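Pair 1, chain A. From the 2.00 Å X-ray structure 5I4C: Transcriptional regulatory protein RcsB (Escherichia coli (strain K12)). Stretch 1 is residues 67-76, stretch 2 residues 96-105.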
# COMPACT_ATOMS: atom_id res chain seq x y z
N GLY A 67 -5.88 17.15 -6.38
CA GLY A 67 -4.92 17.64 -7.30
C GLY A 67 -4.47 19.08 -7.08
O GLY A 67 -4.20 19.50 -5.98
N ILE A 68 -4.45 19.82 -8.18
CA ILE A 68 -4.00 21.20 -8.21
C ILE A 68 -4.90 22.11 -7.36
O ILE A 68 -4.45 22.95 -6.61
CB ILE A 68 -3.99 21.70 -9.69
CG1 ILE A 68 -2.95 20.93 -10.51
CG2 ILE A 68 -3.72 23.20 -9.77
CD1 ILE A 68 -1.52 21.06 -10.01
N THR A 69 -6.17 21.90 -7.48
CA THR A 69 -7.16 22.64 -6.70
C THR A 69 -6.92 22.56 -5.22
O THR A 69 -6.85 23.55 -4.55
CB THR A 69 -8.54 22.08 -7.04
OG1 THR A 69 -8.77 22.31 -8.42
CG2 THR A 69 -9.65 22.71 -6.23
N LEU A 70 -6.61 21.36 -4.74
CA LEU A 70 -6.32 21.17 -3.33
C LEU A 70 -4.99 21.81 -2.98
O LEU A 70 -4.90 22.50 -1.97
CB LEU A 70 -6.25 19.68 -3.02
CG LEU A 70 -5.92 19.38 -1.56
CD1 LEU A 70 -6.95 19.98 -0.59
CD2 LEU A 70 -5.74 17.90 -1.39
N ILE A 71 -4.00 21.65 -3.81
CA ILE A 71 -2.73 22.34 -3.52
C ILE A 71 -2.86 23.84 -3.40
O ILE A 71 -2.29 24.45 -2.48
CB ILE A 71 -1.62 22.01 -4.52
CG1 ILE A 71 -1.22 20.53 -4.46
CG2 ILE A 71 -0.35 22.85 -4.24
CD1 ILE A 71 -1.31 19.95 -3.10
N LYS A 72 -3.56 24.43 -4.32
CA LYS A 72 -3.84 25.88 -4.30
C LYS A 72 -4.56 26.31 -3.04
O LYS A 72 -4.23 27.31 -2.43
CB LYS A 72 -4.71 26.25 -5.49
CG LYS A 72 -3.96 26.34 -6.79
CD LYS A 72 -4.91 26.65 -7.95
CE LYS A 72 -4.43 27.85 -8.70
NZ LYS A 72 -5.07 27.84 -10.02
N TYR A 73 -5.55 25.55 -2.64
CA TYR A 73 -6.21 25.77 -1.37
C TYR A 73 -5.21 25.78 -0.19
O TYR A 73 -5.18 26.75 0.60
CB TYR A 73 -7.36 24.75 -1.16
CG TYR A 73 -8.18 25.09 0.05
CD1 TYR A 73 -7.72 24.77 1.33
CD2 TYR A 73 -9.34 25.90 -0.05
CE1 TYR A 73 -8.39 25.17 2.47
CE2 TYR A 73 -10.05 26.26 1.10
CZ TYR A 73 -9.57 25.90 2.35
OH TYR A 73 -10.15 26.24 3.51
N ILE A 74 -4.39 24.75 -0.08
CA ILE A 74 -3.42 24.63 1.05
C ILE A 74 -2.36 25.73 1.01
O ILE A 74 -2.01 26.31 2.07
CB ILE A 74 -2.78 23.24 1.07
CG1 ILE A 74 -3.87 22.20 1.32
CG2 ILE A 74 -1.76 23.14 2.19
CD1 ILE A 74 -3.45 20.81 1.10
N LYS A 75 -1.85 26.05 -0.18
CA LYS A 75 -0.84 27.11 -0.27
C LYS A 75 -1.35 28.43 0.18
O LYS A 75 -0.63 29.19 0.75
CB LYS A 75 -0.28 27.33 -1.66
CG LYS A 75 0.39 26.16 -2.33
CD LYS A 75 1.53 25.55 -1.53
CE LYS A 75 2.83 26.39 -1.49
NZ LYS A 75 3.91 25.61 -0.75
N ARG A 76 -2.63 28.67 -0.07
CA ARG A 76 -3.24 29.94 0.30
C ARG A 76 -3.59 29.99 1.76
O ARG A 76 -3.35 30.98 2.44
CB ARG A 76 -4.46 30.08 -0.56
CG ARG A 76 -5.15 31.33 -0.40
CD ARG A 76 -6.07 31.54 -1.60
NE ARG A 76 -6.87 32.60 -1.10
CZ ARG A 76 -7.99 32.43 -0.40
NH1 ARG A 76 -8.55 31.25 -0.27
NH2 ARG A 76 -8.60 33.50 0.10
N SER A 96 5.12 18.82 -13.51
CA SER A 96 5.32 20.22 -13.89
C SER A 96 4.29 21.13 -13.22
O SER A 96 4.63 22.09 -12.51
CB SER A 96 5.28 20.34 -15.45
OG SER A 96 5.21 21.69 -15.88
N ALA A 97 3.03 20.77 -13.42
CA ALA A 97 1.91 21.54 -12.94
C ALA A 97 2.07 21.83 -11.44
O ALA A 97 2.02 22.99 -10.99
CB ALA A 97 0.63 20.78 -13.23
N VAL A 98 2.35 20.77 -10.70
CA VAL A 98 2.52 20.86 -9.27
C VAL A 98 3.87 21.49 -8.84
O VAL A 98 3.90 22.28 -7.88
CB VAL A 98 2.25 19.47 -8.59
CG1 VAL A 98 3.43 18.49 -8.70
CG2 VAL A 98 1.86 19.68 -7.14
N LEU A 99 4.97 21.14 -9.53
CA LEU A 99 6.26 21.78 -9.24
C LEU A 99 6.20 23.30 -9.41
O LEU A 99 6.78 23.99 -8.60
CB LEU A 99 7.41 21.19 -10.04
CG LEU A 99 7.89 19.82 -9.50
CD1 LEU A 99 8.67 18.97 -10.53
CD2 LEU A 99 8.68 20.00 -8.20
N ASP A 100 5.43 23.80 -10.37
CA ASP A 100 5.23 25.25 -10.53
C ASP A 100 4.61 25.89 -9.33
O ASP A 100 4.71 27.10 -9.20
CB ASP A 100 4.28 25.57 -11.68
CG ASP A 100 4.86 25.27 -13.04
OD1 ASP A 100 5.98 24.72 -13.15
OD2 ASP A 100 4.16 25.57 -14.02
N LEU A 101 3.93 25.11 -8.47
CA LEU A 101 3.25 25.70 -7.33
C LEU A 101 4.22 25.83 -6.14
O LEU A 101 3.85 26.35 -5.08
CB LEU A 101 1.96 24.90 -6.98
CG LEU A 101 0.85 24.86 -8.06
CD1 LEU A 101 -0.34 24.01 -7.63
CD2 LEU A 101 0.39 26.26 -8.45
N ASP A 102 5.44 25.35 -6.30
CA ASP A 102 6.49 25.59 -5.29
C ASP A 102 6.24 24.70 -4.07
O ASP A 102 6.39 25.07 -2.93
CB ASP A 102 6.68 27.10 -4.94
CG ASP A 102 8.04 27.38 -4.23
OD1 ASP A 102 9.09 26.86 -4.66
OD2 ASP A 102 8.06 28.08 -3.20
N ILE A 103 5.94 23.46 -4.36
CA ILE A 103 5.92 22.46 -3.30
C ILE A 103 7.33 21.97 -3.01
O ILE A 103 8.26 22.21 -3.77
CB ILE A 103 4.92 21.35 -3.63
CG1 ILE A 103 5.22 20.66 -4.93
CG2 ILE A 103 3.51 21.92 -3.68
CD1 ILE A 103 5.16 19.21 -4.76
N GLU A 104 7.51 21.28 -1.91
CA GLU A 104 8.81 20.94 -1.45
C GLU A 104 9.29 19.56 -1.91
O GLU A 104 10.50 19.32 -1.99
CB GLU A 104 8.87 21.04 0.07
CG GLU A 104 8.92 22.47 0.56
CD GLU A 104 7.58 23.20 0.46
OE1 GLU A 104 6.50 22.60 0.28
OE2 GLU A 104 7.63 24.42 0.54
N GLY A 105 8.39 18.66 -2.24
CA GLY A 105 8.86 17.34 -2.55
C GLY A 105 7.87 16.58 -3.32
O GLY A 105 6.64 16.89 -3.26

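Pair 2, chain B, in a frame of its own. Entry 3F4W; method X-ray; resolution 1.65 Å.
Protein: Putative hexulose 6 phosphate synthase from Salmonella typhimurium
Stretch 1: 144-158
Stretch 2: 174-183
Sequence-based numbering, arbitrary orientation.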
# COMPACT_ATOMS: atom_id res chain seq x y z
N ARG B 144 0.16 7.82 20.04
CA ARG B 144 -0.48 6.52 20.23
C ARG B 144 0.53 5.36 20.26
O ARG B 144 1.60 5.44 19.66
CB ARG B 144 -1.53 6.29 19.14
CG ARG B 144 -2.54 7.41 19.08
CD ARG B 144 -3.54 7.24 17.96
NE ARG B 144 -4.22 8.51 17.70
CZ ARG B 144 -5.07 8.72 16.70
NH1 ARG B 144 -5.36 7.74 15.85
NH2 ARG B 144 -5.63 9.91 16.55
N LYS B 145 0.17 4.29 20.96
CA LYS B 145 1.06 3.14 21.07
C LYS B 145 0.29 1.83 20.85
O LYS B 145 -0.92 1.79 21.04
CB LYS B 145 1.80 3.14 22.40
CG LYS B 145 0.91 3.25 23.62
CD LYS B 145 1.74 3.47 24.89
CE LYS B 145 0.89 3.32 26.15
NZ LYS B 145 1.71 3.44 27.39
N PRO B 146 1.00 0.77 20.45
CA PRO B 146 0.37 -0.49 20.04
C PRO B 146 -0.03 -1.41 21.19
O PRO B 146 -0.77 -2.36 20.96
CB PRO B 146 1.47 -1.19 19.23
CG PRO B 146 2.64 -0.25 19.20
CD PRO B 146 2.46 0.73 20.29
N ILE B 147 0.43 -1.14 22.41
CA ILE B 147 0.28 -2.11 23.49
C ILE B 147 -1.18 -2.51 23.79
O ILE B 147 -1.45 -3.69 24.03
CB ILE B 147 1.02 -1.67 24.78
CG1 ILE B 147 1.34 -2.90 25.64
CG2 ILE B 147 0.22 -0.62 25.54
CD1 ILE B 147 2.52 -2.70 26.56
N ASP B 148 -2.11 -1.56 23.75
CA ASP B 148 -3.50 -1.89 24.02
C ASP B 148 -4.01 -2.87 22.97
O ASP B 148 -4.70 -3.84 23.30
CB ASP B 148 -4.39 -0.64 24.07
CG ASP B 148 -5.69 -0.88 24.84
OD1 ASP B 148 -5.96 -2.03 25.24
OD2 ASP B 148 -6.45 0.09 25.04
N ASP B 149 -3.67 -2.63 21.71
CA ASP B 149 -4.06 -3.54 20.63
C ASP B 149 -3.39 -4.90 20.77
O ASP B 149 -4.00 -5.93 20.46
CB ASP B 149 -3.78 -2.92 19.26
CG ASP B 149 -4.81 -1.88 18.85
OD1 ASP B 149 -5.85 -1.76 19.54
OD2 ASP B 149 -4.60 -1.18 17.84
N LEU B 150 -2.15 -4.93 21.25
CA LEU B 150 -1.46 -6.20 21.45
C LEU B 150 -2.14 -7.02 22.53
O LEU B 150 -2.26 -8.24 22.42
CB LEU B 150 0.02 -5.97 21.81
CG LEU B 150 0.84 -7.25 22.03
CD1 LEU B 150 0.79 -8.14 20.79
CD2 LEU B 150 2.28 -6.92 22.38
N ILE B 151 -2.60 -6.35 23.59
CA ILE B 151 -3.31 -7.01 24.67
C ILE B 151 -4.58 -7.70 24.16
O ILE B 151 -4.83 -8.87 24.47
CB ILE B 151 -3.68 -6.02 25.79
CG1 ILE B 151 -2.42 -5.49 26.46
CG2 ILE B 151 -4.61 -6.67 26.80
CD1 ILE B 151 -2.67 -4.37 27.44
N THR B 152 -5.37 -6.98 23.38
CA THR B 152 -6.57 -7.57 22.79
C THR B 152 -6.21 -8.72 21.85
O THR B 152 -6.81 -9.79 21.91
CB THR B 152 -7.39 -6.54 22.03
OG1 THR B 152 -7.86 -5.54 22.95
CG2 THR B 152 -8.58 -7.19 21.35
N MET B 153 -5.22 -8.50 20.99
CA MET B 153 -4.79 -9.53 20.07
C MET B 153 -4.45 -10.83 20.79
O MET B 153 -4.89 -11.91 20.40
CB MET B 153 -3.58 -9.06 19.25
CG MET B 153 -2.99 -10.14 18.38
SD MET B 153 -4.11 -10.66 17.07
CE MET B 153 -3.84 -9.35 15.87
N LEU B 154 -3.66 -10.73 21.85
CA LEU B 154 -3.22 -11.91 22.59
C LEU B 154 -4.37 -12.65 23.29
O LEU B 154 -4.29 -13.86 23.51
CB LEU B 154 -2.13 -11.53 23.61
CG LEU B 154 -0.81 -11.10 22.98
CD1 LEU B 154 0.18 -10.63 24.04
CD2 LEU B 154 -0.23 -12.23 22.15
N LYS B 155 -5.42 -11.92 23.62
CA LYS B 155 -6.59 -12.52 24.25
C LYS B 155 -7.49 -13.22 23.23
O LYS B 155 -8.11 -14.23 23.54
CB LYS B 155 -7.39 -11.47 25.01
CG LYS B 155 -6.60 -10.74 26.09
CD LYS B 155 -7.42 -9.62 26.71
CE LYS B 155 -8.44 -10.16 27.70
NZ LYS B 155 -7.78 -10.61 28.95
N VAL B 156 -7.54 -12.69 22.01
CA VAL B 156 -8.46 -13.19 21.00
C VAL B 156 -7.85 -14.24 20.08
O VAL B 156 -8.53 -15.17 19.66
CB VAL B 156 -9.04 -12.05 20.14
CG1 VAL B 156 -10.00 -12.61 19.10
CG2 VAL B 156 -9.74 -11.03 21.02
N ARG B 157 -6.57 -14.09 19.75
CA ARG B 157 -5.93 -15.00 18.80
C ARG B 157 -5.97 -16.45 19.27
O ARG B 157 -5.81 -16.73 20.46
CB ARG B 157 -4.49 -14.56 18.48
CG ARG B 157 -3.49 -14.77 19.60
CD ARG B 157 -2.82 -16.14 19.53
NE ARG B 157 -1.98 -16.38 20.69
CZ ARG B 157 -0.66 -16.19 20.71
NH1 ARG B 157 -0.03 -15.79 19.62
NH2 ARG B 157 0.02 -16.42 21.82
N ARG B 158 -6.17 -17.37 18.34
CA ARG B 158 -6.22 -18.80 18.65
C ARG B 158 -4.91 -19.50 18.35
O ARG B 158 -4.34 -20.18 19.20
CB ARG B 158 -7.36 -19.48 17.89
CG ARG B 158 -8.75 -19.07 18.35
CD ARG B 158 -9.81 -19.83 17.58
NE ARG B 158 -11.15 -19.33 17.84
CZ ARG B 158 -12.26 -19.79 17.26
NH1 ARG B 158 -12.17 -20.77 16.37
NH2 ARG B 158 -13.44 -19.26 17.56
N LYS B 174 10.74 -3.96 26.93
CA LYS B 174 10.41 -4.93 27.97
C LYS B 174 8.90 -5.07 28.21
O LYS B 174 8.40 -6.18 28.41
CB LYS B 174 11.13 -4.61 29.28
CG LYS B 174 11.03 -5.73 30.31
CD LYS B 174 11.52 -5.26 31.67
CE LYS B 174 11.28 -6.32 32.73
NZ LYS B 174 11.59 -5.80 34.09
N ASP B 175 8.19 -3.95 28.18
CA ASP B 175 6.73 -3.98 28.33
C ASP B 175 6.11 -4.97 27.35
O ASP B 175 5.20 -5.71 27.70
CB ASP B 175 6.14 -2.59 28.08
CG ASP B 175 6.61 -1.56 29.09
OD1 ASP B 175 6.43 -0.35 28.84
OD2 ASP B 175 7.17 -1.96 30.13
N TYR B 176 6.62 -4.97 26.13
CA TYR B 176 6.08 -5.80 25.06
C TYR B 176 6.56 -7.23 25.15
O TYR B 176 5.78 -8.16 24.94
CB TYR B 176 6.42 -5.19 23.70
CG TYR B 176 5.71 -3.88 23.46
CD1 TYR B 176 4.43 -3.85 22.92
CD2 TYR B 176 6.30 -2.68 23.82
CE1 TYR B 176 3.77 -2.65 22.72
CE2 TYR B 176 5.65 -1.48 23.63
CZ TYR B 176 4.38 -1.47 23.08
OH TYR B 176 3.73 -0.28 22.89
N ALA B 177 7.84 -7.41 25.45
CA ALA B 177 8.43 -8.73 25.53
C ALA B 177 7.71 -9.58 26.57
O ALA B 177 7.46 -10.77 26.36
CB ALA B 177 9.91 -8.64 25.85
N LEU B 178 7.39 -8.96 27.70
CA LEU B 178 6.70 -9.64 28.80
C LEU B 178 5.38 -10.27 28.38
O LEU B 178 4.94 -11.25 28.98
CB LEU B 178 6.46 -8.69 29.97
CG LEU B 178 7.65 -8.40 30.89
CD1 LEU B 178 7.42 -7.15 31.71
CD2 LEU B 178 7.92 -9.60 31.78
N LEU B 179 4.76 -9.71 27.34
CA LEU B 179 3.47 -10.21 26.88
C LEU B 179 3.65 -11.42 25.96
O LEU B 179 2.71 -12.18 25.73
CB LEU B 179 2.69 -9.11 26.17
CG LEU B 179 2.25 -7.95 27.07
CD1 LEU B 179 1.65 -6.81 26.27
CD2 LEU B 179 1.27 -8.46 28.12
N GLY B 180 4.86 -11.58 25.43
CA GLY B 180 5.20 -12.76 24.66
C GLY B 180 4.76 -12.78 23.21
O GLY B 180 4.20 -13.77 22.74
N PRO B 181 5.01 -11.68 22.47
CA PRO B 181 4.78 -11.74 21.02
C PRO B 181 5.82 -12.65 20.40
O PRO B 181 6.83 -12.95 21.05
CB PRO B 181 5.03 -10.30 20.56
CG PRO B 181 5.31 -9.49 21.81
CD PRO B 181 5.70 -10.45 22.87
N ASP B 182 5.60 -13.10 19.17
CA ASP B 182 6.58 -13.92 18.47
C ASP B 182 7.62 -13.05 17.77
O ASP B 182 8.79 -13.43 17.64
CB ASP B 182 5.89 -14.85 17.48
CG ASP B 182 4.93 -15.79 18.17
OD1 ASP B 182 5.39 -16.77 18.78
OD2 ASP B 182 3.70 -15.56 18.09
N VAL B 183 7.20 -11.87 17.33
CA VAL B 183 8.11 -10.94 16.67
C VAL B 183 7.92 -9.53 17.20
O VAL B 183 6.80 -9.04 17.31
CB VAL B 183 7.91 -10.94 15.14
CG1 VAL B 183 8.82 -9.90 14.47
CG2 VAL B 183 8.16 -12.33 14.56
O HOH W 1 2.52 -15.06 20.52

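Pair 1 and pair 2 share one backbone arrangement. In each, a helix in stretch 1 lies against the last part of a second helix and the turn that follows it. Fourteen central residues superpose with an RMSD of 0.4 Å on N, CA and C. Each second stretch carries a type I beta turn, Leu A99 to Asp A102 in pair 1 and Ala B177 to Gly B180 in pair 2. The matching residues Asp A102 and Gly B180 both leave helical phi/psi with positive phi. Glycine suits that conformation readily; in pair 1 an aspartate adopts it.

The stretches approach at the same places. Ile A68 and Val A98 have CA atoms 6.6 Å apart; their counterparts Ile B147 and Tyr B176 have CA atoms 7.1 Å apart. At the next contact the CA atoms of Lys A72 and Leu A101 are separated by 7.7 Å, and those of Ile B151 and Leu B179 by 7.8 Å.

A leucine from the turn is placed almost identically in both pairs. Leu A101 and Leu B179 match, with side-chain centres 0.6 Å apart, and both are in the m, t rotamer. Each points toward stretch 1 and fits among side chains from successive turns of the helix. In pair 1, Leu A101 CD1 lies 4.0 Å from Ile A68 CD1 and 3.6 Å from Ile A71 CG2. In pair 2, Leu B179 CD1 lies 4.0 Å from Ile B147 CG1 and 3.9 Å from Leu B150 CD2.

The largest difference within the packing is at Val A98 and Tyr B176, whose side-chain centres are 3.0 Å apart. The valine makes a modest contact, with CG2 4.2 Å from Ile A71 CG1. The tyrosine reaches farther, toward the start of stretch 1. Ile B147 CD1 sits over one face of its ring in a CH-pi contact, 4.1 Å from the centroid. Leu B150 CD2 meets the ring edge, 3.8 Å from Tyr B176 CD1. Tyr B176 OH extends to Pro B146, 3.1 Å from its CD. The matching isoleucines differ in rotamer: Ile A68 is m, m and puts CD1 3.9 Å from Ala A97 CB, whereas Ile B147 is t, t. Their side-chain centres still fall 0.5 Å apart. The buried area is 374 Å² in pair 1 and 481 Å² in pair 2.

Beyond the turn, Ile A103 and Pro B181 fill the same place. Ile A103 CG2 is 4.0 Å from Ile A71 CG2, and Pro B181 CG is 4.0 Å from Leu B150 CD2.

Lys A75 and Leu B154 match but differ in chemistry. Lys A75 bends over the turn and donates a weak hydrogen bond from NZ to Asp A102 O, at 3.3 Å. Leu B154 makes an apolar contact instead, with CD1 3.6 Å from Leu B179 CB. Charges lie near each other in both pairs, beyond salt-bridge range. Lys A75 NZ is 4.1 Å from Glu A104 OE1, and Arg B157 NH1 is 4.0 Å from Asp B182 OD2. The acids Glu A104 and Asp B182 match, but the basic partners do not: Arg B157 has no counterpart in pair 1. In pair 2 a water bridges the gap: it accepts from Arg B157 NH1 and donates to Asp B182 OD2 and Gly B180 O.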